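Local atomic coordinates of peroxidase (Cellulomonas bogoriensis 69B4 = DSM 16987, PDB entry 6QZO), a protein that binds heme b and, as a member of the DyP-type peroxidase family, probably uses peroxide to oxidise its substrates. Residues L92-A98 / C148-T154. Residues are numbered along the deposited sequence; the frame is centred on the assembly and turned at random.
Sequences LALVPAA and CADDRTT
Ala97 and Asp150 lie with their CA atoms 5.2 Å apart where the loop 92-98 passes over the end of strand 143-149 and the start of helix 152-165. Their backbones are joined by a hydrogen bond from Asp150 N to Ala97 O, 2.9 Å long and almost straight at 178°. Ala97 and Ala98 both have positive phi, and this bend brings the chain alongside Ala149 and Asp150 just before it enters strand 100-105, the sheet neighbour of 143-149. The second bond is made by a side chain: Thr154 OG1 donates to Val95 O at 2.9 Å, tilted 20° from the carbonyl plane. Chi1 of Thr154, -56°, keeps OG1 beside the backbone N and turns the methyl CG2 away from that N, against the Val95 and Pro96 carbonyl oxygens, 3.4 Å from Pro96 O. Both segments belong to the N-terminal of the two ferredoxin-like halves of the DyP-peroxidase fold, well away from the heme. Asp151 is the N-cap of helix 152-165: its OD1 accepts from Thr154 N at 3.1 Å through the anti lone pair and more weakly from Thr153 N, which fixes the turn that presents Thr154 to the loop. The same carboxylate reaches across the dimer interface, OD1 in a salt bridge with Arg181 of the second subunit and OD2 accepting from the backbone N of that subunit's Ser182. Ala97 CB rests against Asp151 CB at 3.7 Å and also lies close to Thr154 OG1. A valine in place of Thr154 would probably leave the Val95 carbonyl without its hydroxyl partner, lose a weak hydrogen bond with Arg181 of the second subunit and tie the loop less firmly to the helix. At the start of the loop, the Leu92 side chain lies roughly perpendicular to that of Thr153, its CD2 meeting Thr153 CG2 at 3.9 Å, while Phe179 of the second subunit packs on Thr153.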
# COMPACT_ATOMS: atom_id res chain seq x y z
N LEU A 92 4.43 -12.37 -12.96
CA LEU A 92 3.76 -11.37 -12.10
C LEU A 92 2.37 -11.05 -12.66
O LEU A 92 1.65 -10.29 -12.00
CB LEU A 92 4.61 -10.10 -12.04
CG LEU A 92 5.93 -10.18 -11.27
CD1 LEU A 92 6.58 -8.82 -11.17
CD2 LEU A 92 5.72 -10.75 -9.88
N ALA A 93 2.01 -11.58 -13.83
CA ALA A 93 0.74 -11.30 -14.55
C ALA A 93 -0.26 -12.45 -14.39
O ALA A 93 -1.43 -12.22 -14.63
CB ALA A 93 1.02 -11.05 -16.01
N LEU A 94 0.18 -13.64 -13.99
CA LEU A 94 -0.61 -14.88 -14.13
C LEU A 94 -1.79 -14.88 -13.17
O LEU A 94 -2.72 -15.69 -13.39
CB LEU A 94 0.31 -16.08 -13.88
CG LEU A 94 1.45 -16.23 -14.87
CD1 LEU A 94 2.16 -17.56 -14.69
CD2 LEU A 94 0.97 -16.09 -16.31
N VAL A 95 -1.79 -14.02 -12.15
CA VAL A 95 -2.89 -13.95 -11.14
C VAL A 95 -3.67 -12.67 -11.38
O VAL A 95 -3.23 -11.60 -10.97
CB VAL A 95 -2.33 -14.04 -9.71
CG1 VAL A 95 -3.42 -13.89 -8.64
CG2 VAL A 95 -1.56 -15.34 -9.50
N PRO A 96 -4.83 -12.73 -12.07
CA PRO A 96 -5.56 -11.52 -12.44
C PRO A 96 -6.17 -10.79 -11.24
O PRO A 96 -6.22 -9.59 -11.28
CB PRO A 96 -6.63 -12.02 -13.43
CG PRO A 96 -6.84 -13.46 -13.03
CD PRO A 96 -5.47 -13.95 -12.59
N ALA A 97 -6.66 -11.52 -10.24
CA ALA A 97 -7.16 -10.94 -8.96
C ALA A 97 -8.17 -9.81 -9.23
O ALA A 97 -8.03 -8.72 -8.61
CB ALA A 97 -5.98 -10.44 -8.16
N ALA A 98 -9.14 -10.05 -10.10
CA ALA A 98 -10.24 -9.11 -10.46
C ALA A 98 -9.69 -7.79 -11.03
O ALA A 98 -10.37 -6.77 -10.90
CB ALA A 98 -11.10 -8.87 -9.24
N CYS A 148 -7.34 -1.14 -10.55
CA CYS A 148 -7.97 -1.75 -9.36
C CYS A 148 -7.74 -3.26 -9.37
O CYS A 148 -7.91 -3.84 -10.46
CB CYS A 148 -9.47 -1.50 -9.35
SG CYS A 148 -9.87 0.22 -9.02
N ALA A 149 -7.44 -3.84 -8.21
CA ALA A 149 -7.25 -5.30 -8.04
C ALA A 149 -7.33 -5.71 -6.57
O ALA A 149 -7.18 -4.85 -5.68
CB ALA A 149 -5.94 -5.74 -8.65
N ASP A 150 -7.57 -6.99 -6.33
CA ASP A 150 -7.64 -7.60 -4.98
C ASP A 150 -6.25 -8.07 -4.54
O ASP A 150 -6.18 -8.78 -3.52
CB ASP A 150 -8.63 -8.77 -4.97
CG ASP A 150 -10.05 -8.36 -4.70
OD1 ASP A 150 -10.23 -7.31 -4.02
OD2 ASP A 150 -10.96 -9.07 -5.16
N ASP A 151 -5.19 -7.70 -5.27
CA ASP A 151 -3.79 -8.10 -4.96
C ASP A 151 -2.82 -6.99 -5.38
O ASP A 151 -2.92 -6.53 -6.51
CB ASP A 151 -3.42 -9.41 -5.65
CG ASP A 151 -2.07 -9.93 -5.17
OD1 ASP A 151 -1.05 -9.50 -5.73
OD2 ASP A 151 -2.06 -10.71 -4.18
N ARG A 152 -1.88 -6.65 -4.50
CA ARG A 152 -0.97 -5.48 -4.63
C ARG A 152 0.17 -5.79 -5.60
O ARG A 152 0.66 -4.84 -6.25
CB ARG A 152 -0.47 -5.07 -3.25
CG ARG A 152 0.17 -3.70 -3.24
CD ARG A 152 -0.72 -2.53 -3.62
NE ARG A 152 0.21 -1.42 -3.55
CZ ARG A 152 1.11 -1.05 -4.48
NH1 ARG A 152 1.25 -1.71 -5.63
NH2 ARG A 152 1.91 -0.04 -4.21
N THR A 153 0.59 -7.04 -5.71
CA THR A 153 1.64 -7.46 -6.67
C THR A 153 1.06 -7.39 -8.09
O THR A 153 1.74 -6.85 -8.97
CB THR A 153 2.20 -8.84 -6.33
OG1 THR A 153 2.75 -8.74 -5.02
CG2 THR A 153 3.25 -9.31 -7.30
N THR A 154 -0.15 -7.91 -8.29
CA THR A 154 -0.91 -7.82 -9.56
C THR A 154 -1.02 -6.35 -9.98
O THR A 154 -0.81 -6.04 -11.18
CB THR A 154 -2.31 -8.43 -9.43
OG1 THR A 154 -2.20 -9.79 -8.98
CG2 THR A 154 -3.08 -8.39 -10.73